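Local coordinates for protein transcriptional regulator, LYSR family (PDB 4AB5) that regulates transcription as a DNA-binding LysR-family factor, probably activating or repressing genes of methionine biosynthesis, and is represented here by its regulatory domain, at the interface of chains A and B. Residues are numbered along the deposited sequence; one frame, centred on the assembly and turned at random. Chains: chain A/B, Transcriptional regulator, LYSR family.

Contact 2 lies on the two-fold axis, where the same loop of each chain meets its own copy. Contact 1 is about 19 Å from it and contact 3 about 15 Å, on opposite sides, and the two are about 33 Å apart, all between centres of C-alpha atoms. Contacts 1 and 3 use the same surfaces with the chains exchanged: A:Leu39 and B:Ser149 in contact 1 are answered by B:Leu39 and A:Ser149 in contact 3. The loop of contact 2 leads directly into helix 140-148. This arrangement fits the antiparallel, side-by-side dimer typical of LysR regulatory domains, two equivalent outer contacts flanking a small central one.

Contact 1: the interface of chains A and B. Residues chain A 27-28, 31, 39; chain B 145, 148-149, 169.
Helix 20-33 of chain A, through A:Arg31 and A:Gly28, and strand 37-42, through A:Leu39, meet the C-terminal end of helix 140-148 of chain B, the following B:Ser149 and the loop residue B:Tyr169. This is one of the two outer edges of a side-by-side pair of LysR regulatory domains. A:Arg31 carries most of it. Its CG is anti to the backbone N (chi1 -170°) and the chain turns at chi3, which lays the guanidinium over the end of the partner helix. NH2 donates to the side-chain amide oxygen OE1 of B:Gln145 at 2.5 Å. The guanidinium and amide planes are nearly coplanar, 16° apart, although the donor is tilted from the carbonyl plane. NH1 bonds weakly to the same oxygen. The guanidinium lies between the small methyl CB of B:Ala148, 3.5 Å from CZ, and the main-chain O of selenomethionine A:Met27, which helps fix its rotation. The B:Tyr169 ring stands nearly upright at the guanidinium edge; its face backs NE2 of B:Gln145, so an aromatic helps position the amide. A:Gly28, without a side chain, lets the ring's CE1 come 3.5 Å from its CA. A:Leu39 packs its CB 3.5 Å from the hydroxyl OG of B:Ser149. A serine suits the spot: OG accepts a weak bond from A:Arg31 NH1 while donating to the main-chain O of B:Gln145 at 2.7 Å.

Contact 2: the interface of chains A and B. Residues chain A 138-139; chain B 138-139.
A:Glu138 and B:Glu138 stack across the two-fold axis of this LysR-type regulatory domain pair, with A:Leu139 and B:Leu139 beside them. Both residues belong to the loop between strand 134-136 and helix 140-148, and the two copies have almost the same conformation.

Van der Waals packing of the glutamates uses the aliphatic stem of one chain against the carboxylate of the other. The carboxylate oxygen OE1 of A:Glu138 lies 3.6 Å from the methylene CG of B:Glu138, and CD of A:Glu138 is 3.7 Å from that same CG. A bend at chi2 (-77° in both copies) folds each chain, and the two side chains cross at about a right angle. Their carboxylates end up stacked, with planes 20° apart. Glutamate is long enough to bring its carboxylate over the partner's methylenes, each stem packing against the other's acid group.

Apolar contact comes from the leucines, which slide past each other in opposite directions. CD2 of A:Leu139 lies 3.8 Å from CD2 of B:Leu139; a leucine suits the spot, its branched end offering a methyl to its twin. The CD2 methyl of B:Leu139 also rests against the main-chain O of A:Glu138, at 3.8 Å.

Electrostatically the glutamates are like groups: OE2 of A:Glu138 and OE2 of B:Glu138 are 4.4 Å apart. If both are ionised, the like charges would probably disfavour the pairing, and protonation of one would relieve it.

Contact 3: the interface of chains A and B. Residues chain A 135, 142, 145-146, 149, 151; chain B 39-41.
Strand 37-42 of chain B, through B:Leu39, B:Asp40 and B:Ile41, packs against helix 140-148 of chain A, strand 134-136 at A:Arg135, and the loop after the helix at A:Ser149 and A:Arg151. Strand and helix are both part of the LysR regulatory (substrate-binding) domain. A:Arg135 and B:Asp40 form a salt bridge, approaching from opposite directions. Both terminal nitrogens of the guanidinium, NH1 and NH2, bond to the carboxylate oxygen OD1, each at 3.0 Å. The oxygen lies in the guanidinium plane, which stands almost upright on the carboxylate plane, 88° apart. NH1 uses the syn lone pair of OD1, whereas NH2 meets it from above the carboxylate. Arginine suits the place because its two terminal nitrogens can grip one oxygen together. A:Arg151 holds the strand by its backbone, NH1 donating to O of B:Leu39 at 2.8 Å, a bond that does not depend on the leucine side chain. The bend at chi2 (-78°) brings CD to 3.5 Å from CG of B:Asp40, and the further bend at chi3 (80°) turns the guanidinium toward the strand's carbonyl. On the apolar side, CB of A:Ser149 packs 3.8 Å from CB of B:Leu39, and A:Leu146 crosses B:Ile41, whose methyl CD1 lies 3.9 Å from the leucine CG.

Contact 1: the interface of chains A and B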
HETATM    1  N   MSE A  27      -8.949  -1.566  14.168  1.00 28.96           N
HETATM    2  CA  MSE A  27     -10.187  -0.812  13.938  1.00 29.84           C
HETATM    3  C   MSE A  27     -11.337  -1.774  13.671  1.00 32.27           C
HETATM    4  O   MSE A  27     -12.452  -1.526  14.129  1.00 32.15           O
HETATM    5  CB  MSE A  27     -10.045   0.154  12.749  1.00 32.88           C
HETATM    6  CG  MSE A  27      -9.287   1.416  13.076  1.00 41.12           C
HETATM    7 SE   MSE A  27      -9.099   2.542  11.488  1.00 52.49          SE
HETATM    8  CE  MSE A  27     -10.931   3.335  11.393  1.00 49.57           C
ATOM      9  N   GLY A  28     -11.045  -2.858  12.943  1.00 27.39           N
ATOM     10  CA  GLY A  28     -12.002  -3.898  12.584  1.00 27.39           C
ATOM     11  C   GLY A  28     -12.521  -4.702  13.761  1.00 29.21           C
ATOM     12  O   GLY A  28     -13.610  -5.274  13.678  1.00 29.04           O
ATOM     13  N   ARG A  31     -14.592  -1.731  16.165  1.00 18.35           N
ATOM     14  CA  ARG A  31     -15.891  -1.378  15.587  1.00 19.87           C
ATOM     15  C   ARG A  31     -17.105  -2.134  16.137  1.00 28.57           C
ATOM     16  O   ARG A  31     -17.944  -1.462  16.716  1.00 30.16           O
ATOM     17  CB  ARG A  31     -15.839  -1.323  14.067  1.00 17.73           C
ATOM     18  CG  ARG A  31     -17.065  -0.739  13.380  1.00 19.97           C
ATOM     19  CD  ARG A  31     -16.732  -0.307  11.960  1.00 22.62           C
ATOM     20  NE  ARG A  31     -15.932  -1.328  11.292  1.00 33.71           N
ATOM     21  CZ  ARG A  31     -14.717  -1.136  10.788  1.00 38.99           C
ATOM     22  NH1 ARG A  31     -14.182   0.085  10.764  1.00 13.16           N
ATOM     23  NH2 ARG A  31     -14.055  -2.149  10.247  1.00 18.41           N
ATOM     24  N   LEU A  39     -15.721   6.164  13.767  1.00 22.65           N
ATOM     25  CA  LEU A  39     -14.311   5.998  13.440  1.00 21.66           C
ATOM     26  C   LEU A  39     -13.920   6.797  12.203  1.00 26.63           C
ATOM     27  O   LEU A  39     -14.732   6.983  11.297  1.00 26.70           O
ATOM     28  CB  LEU A  39     -13.967   4.507  13.247  1.00 21.40           C
ATOM     29  CG  LEU A  39     -13.840   3.637  14.515  1.00 25.61           C
ATOM     30  CD1 LEU A  39     -13.904   2.154  14.159  1.00 25.55           C
ATOM     31  CD2 LEU A  39     -12.527   3.913  15.253  1.00 26.33           C
TER
ATOM     32  N   GLN B 145     -11.492   0.193   5.624  1.00 21.79           N
ATOM     33  CA  GLN B 145     -11.826   0.636   6.995  1.00 21.02           C
ATOM     34  C   GLN B 145     -12.632   1.922   7.029  1.00 23.56           C
ATOM     35  O   GLN B 145     -13.482   2.074   7.890  1.00 22.36           O
ATOM     36  CB  GLN B 145     -10.595   0.724   7.906  1.00 22.04           C
ATOM     37  CG  GLN B 145      -9.938  -0.622   8.218  1.00 25.70           C
ATOM     38  CD  GLN B 145     -10.871  -1.668   8.787  1.00 38.58           C
ATOM     39  OE1 GLN B 145     -11.728  -1.394   9.626  1.00 29.56           O
ATOM     40  NE2 GLN B 145     -10.691  -2.903   8.362  1.00 33.83           N
ATOM     41  N   ALA B 148     -16.187   0.846   5.839  1.00 26.95           N
ATOM     42  CA  ALA B 148     -16.778   0.123   6.978  1.00 25.46           C
ATOM     43  C   ALA B 148     -17.251   1.041   8.113  1.00 28.86           C
ATOM     44  O   ALA B 148     -18.200   0.703   8.829  1.00 28.45           O
ATOM     45  CB  ALA B 148     -15.790  -0.898   7.512  1.00 25.19           C
ATOM     46  N   SER B 149     -16.582   2.196   8.276  1.00 24.96           N
ATOM     47  CA  SER B 149     -16.883   3.207   9.302  1.00 23.60           C
ATOM     48  C   SER B 149     -17.914   4.232   8.787  1.00 27.37           C
ATOM     49  O   SER B 149     -18.164   5.241   9.454  1.00 27.25           O
ATOM     50  CB  SER B 149     -15.599   3.904   9.742  1.00 25.65           C
ATOM     51  OG  SER B 149     -14.639   2.965  10.207  1.00 35.30           O
ATOM     52  N   TYR B 169     -16.631  -6.443   7.242  1.00 40.32           N
ATOM     53  CA  TYR B 169     -16.350  -5.009   7.137  1.00 38.68           C
ATOM     54  C   TYR B 169     -17.287  -4.301   6.152  1.00 40.58           C
ATOM     55  O   TYR B 169     -17.830  -3.243   6.459  1.00 39.43           O
ATOM     56  CB  TYR B 169     -14.880  -4.755   6.708  1.00 39.10           C
ATOM     57  CG  TYR B 169     -13.803  -5.313   7.615  1.00 39.59           C
ATOM     58  CD1 TYR B 169     -13.996  -5.401   8.991  1.00 41.35           C
ATOM     59  CD2 TYR B 169     -12.554  -5.661   7.112  1.00 39.83           C
ATOM     60  CE1 TYR B 169     -13.000  -5.882   9.833  1.00 42.37           C
ATOM     61  CE2 TYR B 169     -11.544  -6.131   7.947  1.00 40.42           C
ATOM     62  CZ  TYR B 169     -11.768  -6.234   9.309  1.00 47.57           C
ATOM     63  OH  TYR B 169     -10.782  -6.704  10.146  1.00 46.69           O
TER

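Contact 2: the interface of chains A and B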
ATOM      1  N   GLU A 138       4.882   4.239  -1.900  1.00 32.65           N
ATOM      2  CA  GLU A 138       3.807   4.254  -0.893  1.00 30.84           C
ATOM      3  C   GLU A 138       3.515   2.824  -0.397  1.00 34.51           C
ATOM      4  O   GLU A 138       2.867   2.665   0.639  1.00 34.19           O
ATOM      5  CB  GLU A 138       2.519   4.856  -1.494  1.00 32.47           C
ATOM      6  CG  GLU A 138       2.603   6.341  -1.838  1.00 38.82           C
ATOM      7  CD  GLU A 138       2.519   7.331  -0.686  1.00 59.40           C
ATOM      8  OE1 GLU A 138       2.046   6.945   0.406  1.00 62.35           O
ATOM      9  OE2 GLU A 138       2.885   8.510  -0.891  1.00 53.91           O
ATOM     10  N   LEU A 139       3.974   1.790  -1.148  1.00 30.86           N
ATOM     11  CA  LEU A 139       3.701   0.373  -0.864  1.00 29.00           C
ATOM     12  C   LEU A 139       4.912  -0.433  -0.468  1.00 30.73           C
ATOM     13  O   LEU A 139       5.921  -0.404  -1.162  1.00 31.36           O
ATOM     14  CB  LEU A 139       2.975  -0.299  -2.049  1.00 30.23           C
ATOM     15  CG  LEU A 139       1.807   0.485  -2.682  1.00 36.54           C
ATOM     16  CD1 LEU A 139       1.387  -0.120  -4.013  1.00 38.30           C
ATOM     17  CD2 LEU A 139       0.623   0.597  -1.734  1.00 38.39           C
TER
ATOM     18  N   GLU B 138      -3.856   5.997  -0.456  1.00 28.42           N
ATOM     19  CA  GLU B 138      -2.893   5.215  -1.238  1.00 27.35           C
ATOM     20  C   GLU B 138      -3.024   3.718  -0.909  1.00 31.66           C
ATOM     21  O   GLU B 138      -2.521   2.892  -1.663  1.00 33.46           O
ATOM     22  CB  GLU B 138      -1.453   5.679  -0.929  1.00 28.74           C
ATOM     23  CG  GLU B 138      -1.122   7.095  -1.389  1.00 37.64           C
ATOM     24  CD  GLU B 138      -0.851   7.295  -2.873  1.00 52.65           C
ATOM     25  OE1 GLU B 138      -0.602   6.300  -3.591  1.00 42.49           O
ATOM     26  OE2 GLU B 138      -0.847   8.467  -3.310  1.00 47.52           O
ATOM     27  N   LEU B 139      -3.681   3.370   0.225  1.00 27.12           N
ATOM     28  CA  LEU B 139      -3.812   1.999   0.723  1.00 25.81           C
ATOM     29  C   LEU B 139      -5.224   1.456   0.701  1.00 31.84           C
ATOM     30  O   LEU B 139      -6.139   2.098   1.213  1.00 33.23           O
ATOM     31  CB  LEU B 139      -3.214   1.876   2.145  1.00 25.01           C
ATOM     32  CG  LEU B 139      -1.846   2.536   2.390  1.00 29.01           C
ATOM     33  CD1 LEU B 139      -1.519   2.602   3.862  1.00 27.79           C
ATOM     34  CD2 LEU B 139      -0.736   1.847   1.612  1.00 31.45           C
TER

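Contact 3: the interface of chains A and B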
ATOM      1  N   ARG A 135      14.871   6.701  -3.338  1.00 37.95           N
ATOM      2  CA  ARG A 135      13.866   6.084  -4.188  1.00 37.81           C
ATOM      3  C   ARG A 135      12.645   5.966  -3.268  1.00 40.38           C
ATOM      4  O   ARG A 135      12.815   5.692  -2.081  1.00 37.80           O
ATOM      5  CB  ARG A 135      14.365   4.703  -4.641  1.00 39.19           C
ATOM      6  CG  ARG A 135      13.521   4.043  -5.720  1.00 51.43           C
ATOM      7  CD  ARG A 135      13.992   4.378  -7.126  1.00 57.25           C
ATOM      8  NE  ARG A 135      13.031   3.900  -8.117  1.00 57.21           N
ATOM      9  CZ  ARG A 135      13.220   2.835  -8.886  1.00 61.41           C
ATOM     10  NH1 ARG A 135      14.350   2.145  -8.811  1.00 48.05           N
ATOM     11  NH2 ARG A 135      12.290   2.465  -9.754  1.00 41.47           N
ATOM     12  N   ALA A 142       6.116  -3.110  -2.970  1.00 26.85           N
ATOM     13  CA  ALA A 142       6.912  -2.525  -4.047  1.00 27.73           C
ATOM     14  C   ALA A 142       8.335  -2.256  -3.559  1.00 30.35           C
ATOM     15  O   ALA A 142       9.274  -2.490  -4.317  1.00 29.53           O
ATOM     16  CB  ALA A 142       6.260  -1.255  -4.566  1.00 29.60           C
ATOM     17  N   GLN A 145      10.217  -5.654  -3.582  1.00 26.87           N
ATOM     18  CA  GLN A 145      10.547  -6.082  -4.948  1.00 26.58           C
ATOM     19  C   GLN A 145      11.674  -5.280  -5.566  1.00 30.92           C
ATOM     20  O   GLN A 145      12.463  -5.836  -6.329  1.00 32.61           O
ATOM     21  CB  GLN A 145       9.319  -6.131  -5.870  1.00 28.41           C
ATOM     22  CG  GLN A 145       8.306  -7.226  -5.503  1.00 37.56           C
ATOM     23  CD  GLN A 145       8.873  -8.628  -5.364  1.00 46.39           C
ATOM     24  OE1 GLN A 145       9.708  -9.081  -6.144  1.00 37.05           O
ATOM     25  NE2 GLN A 145       8.381  -9.357  -4.387  1.00 39.18           N
ATOM     26  N   LEU A 146      11.762  -3.985  -5.224  1.00 26.35           N
ATOM     27  CA  LEU A 146      12.814  -3.077  -5.669  1.00 26.30           C
ATOM     28  C   LEU A 146      14.134  -3.451  -4.992  1.00 30.36           C
ATOM     29  O   LEU A 146      15.167  -3.507  -5.659  1.00 30.58           O
ATOM     30  CB  LEU A 146      12.433  -1.622  -5.365  1.00 26.04           C
ATOM     31  CG  LEU A 146      11.424  -0.954  -6.302  1.00 30.99           C
ATOM     32  CD1 LEU A 146      11.006   0.399  -5.766  1.00 30.62           C
ATOM     33  CD2 LEU A 146      11.981  -0.808  -7.709  1.00 34.71           C
ATOM     34  N   SER A 149      15.446  -6.775  -6.441  1.00 28.96           N
ATOM     35  CA  SER A 149      15.929  -6.569  -7.807  1.00 30.50           C
ATOM     36  C   SER A 149      17.227  -5.758  -7.820  1.00 38.14           C
ATOM     37  O   SER A 149      17.705  -5.375  -8.900  1.00 40.97           O
ATOM     38  CB  SER A 149      14.851  -5.892  -8.649  1.00 34.46           C
ATOM     39  OG  SER A 149      13.629  -6.616  -8.645  1.00 41.35           O
ATOM     40  N   ARG A 151      17.738  -2.729  -6.705  1.00 33.98           N
ATOM     41  CA  ARG A 151      17.459  -1.334  -7.052  1.00 34.84           C
ATOM     42  C   ARG A 151      17.673  -0.377  -5.869  1.00 38.32           C
ATOM     43  O   ARG A 151      17.426   0.831  -5.989  1.00 39.35           O
ATOM     44  CB  ARG A 151      16.061  -1.164  -7.698  1.00 34.17           C
ATOM     45  CG  ARG A 151      15.820  -2.021  -8.945  1.00 37.91           C
ATOM     46  CD  ARG A 151      16.482  -1.474 -10.193  1.00 45.30           C
ATOM     47  NE  ARG A 151      17.914  -1.789 -10.268  1.00 58.14           N
ATOM     48  CZ  ARG A 151      18.429  -2.859 -10.871  1.00 69.81           C
ATOM     49  NH1 ARG A 151      17.635  -3.754 -11.447  1.00 54.77           N
ATOM     50  NH2 ARG A 151      19.742  -3.043 -10.896  1.00 57.46           N
TER
ATOM     51  N   LEU B  39      15.389  -6.264 -13.148  1.00 45.22           N
ATOM     52  CA  LEU B  39      14.014  -5.840 -12.884  1.00 43.26           C
ATOM     53  C   LEU B  39      13.949  -4.452 -12.247  1.00 44.23           C
ATOM     54  O   LEU B  39      14.829  -4.079 -11.471  1.00 43.36           O
ATOM     55  CB  LEU B  39      13.289  -6.875 -12.000  1.00 42.19           C
ATOM     56  CG  LEU B  39      12.830  -8.180 -12.667  1.00 46.28           C
ATOM     57  CD1 LEU B  39      12.515  -9.234 -11.616  1.00 45.57           C
ATOM     58  CD2 LEU B  39      11.593  -7.962 -13.539  1.00 48.44           C
ATOM     59  N   ASP B  40      12.901  -3.693 -12.582  1.00 39.25           N
ATOM     60  CA  ASP B  40      12.658  -2.350 -12.058  1.00 38.63           C
ATOM     61  C   ASP B  40      11.184  -1.989 -12.164  1.00 42.62           C
ATOM     62  O   ASP B  40      10.467  -2.575 -12.978  1.00 41.23           O
ATOM     63  CB  ASP B  40      13.521  -1.295 -12.790  1.00 41.09           C
ATOM     64  CG  ASP B  40      13.829  -0.048 -11.973  1.00 50.48           C
ATOM     65  OD1 ASP B  40      13.517  -0.034 -10.764  1.00 51.97           O
ATOM     66  OD2 ASP B  40      14.422   0.893 -12.530  1.00 55.53           O
ATOM     67  N   ILE B  41      10.729  -1.043 -11.314  1.00 40.78           N
ATOM     68  CA  ILE B  41       9.358  -0.526 -11.310  1.00 41.31           C
ATOM     69  C   ILE B  41       9.453   0.954 -11.617  1.00 50.37           C
ATOM     70  O   ILE B  41      10.159   1.672 -10.914  1.00 49.17           O
ATOM     71  CB  ILE B  41       8.574  -0.817  -9.992  1.00 43.33           C
ATOM     72  CG1 ILE B  41       8.518  -2.339  -9.683  1.00 42.77           C
ATOM     73  CG2 ILE B  41       7.150  -0.207 -10.056  1.00 43.31           C
ATOM     74  CD1 ILE B  41       8.480  -2.696  -8.236  1.00 45.08           C
TER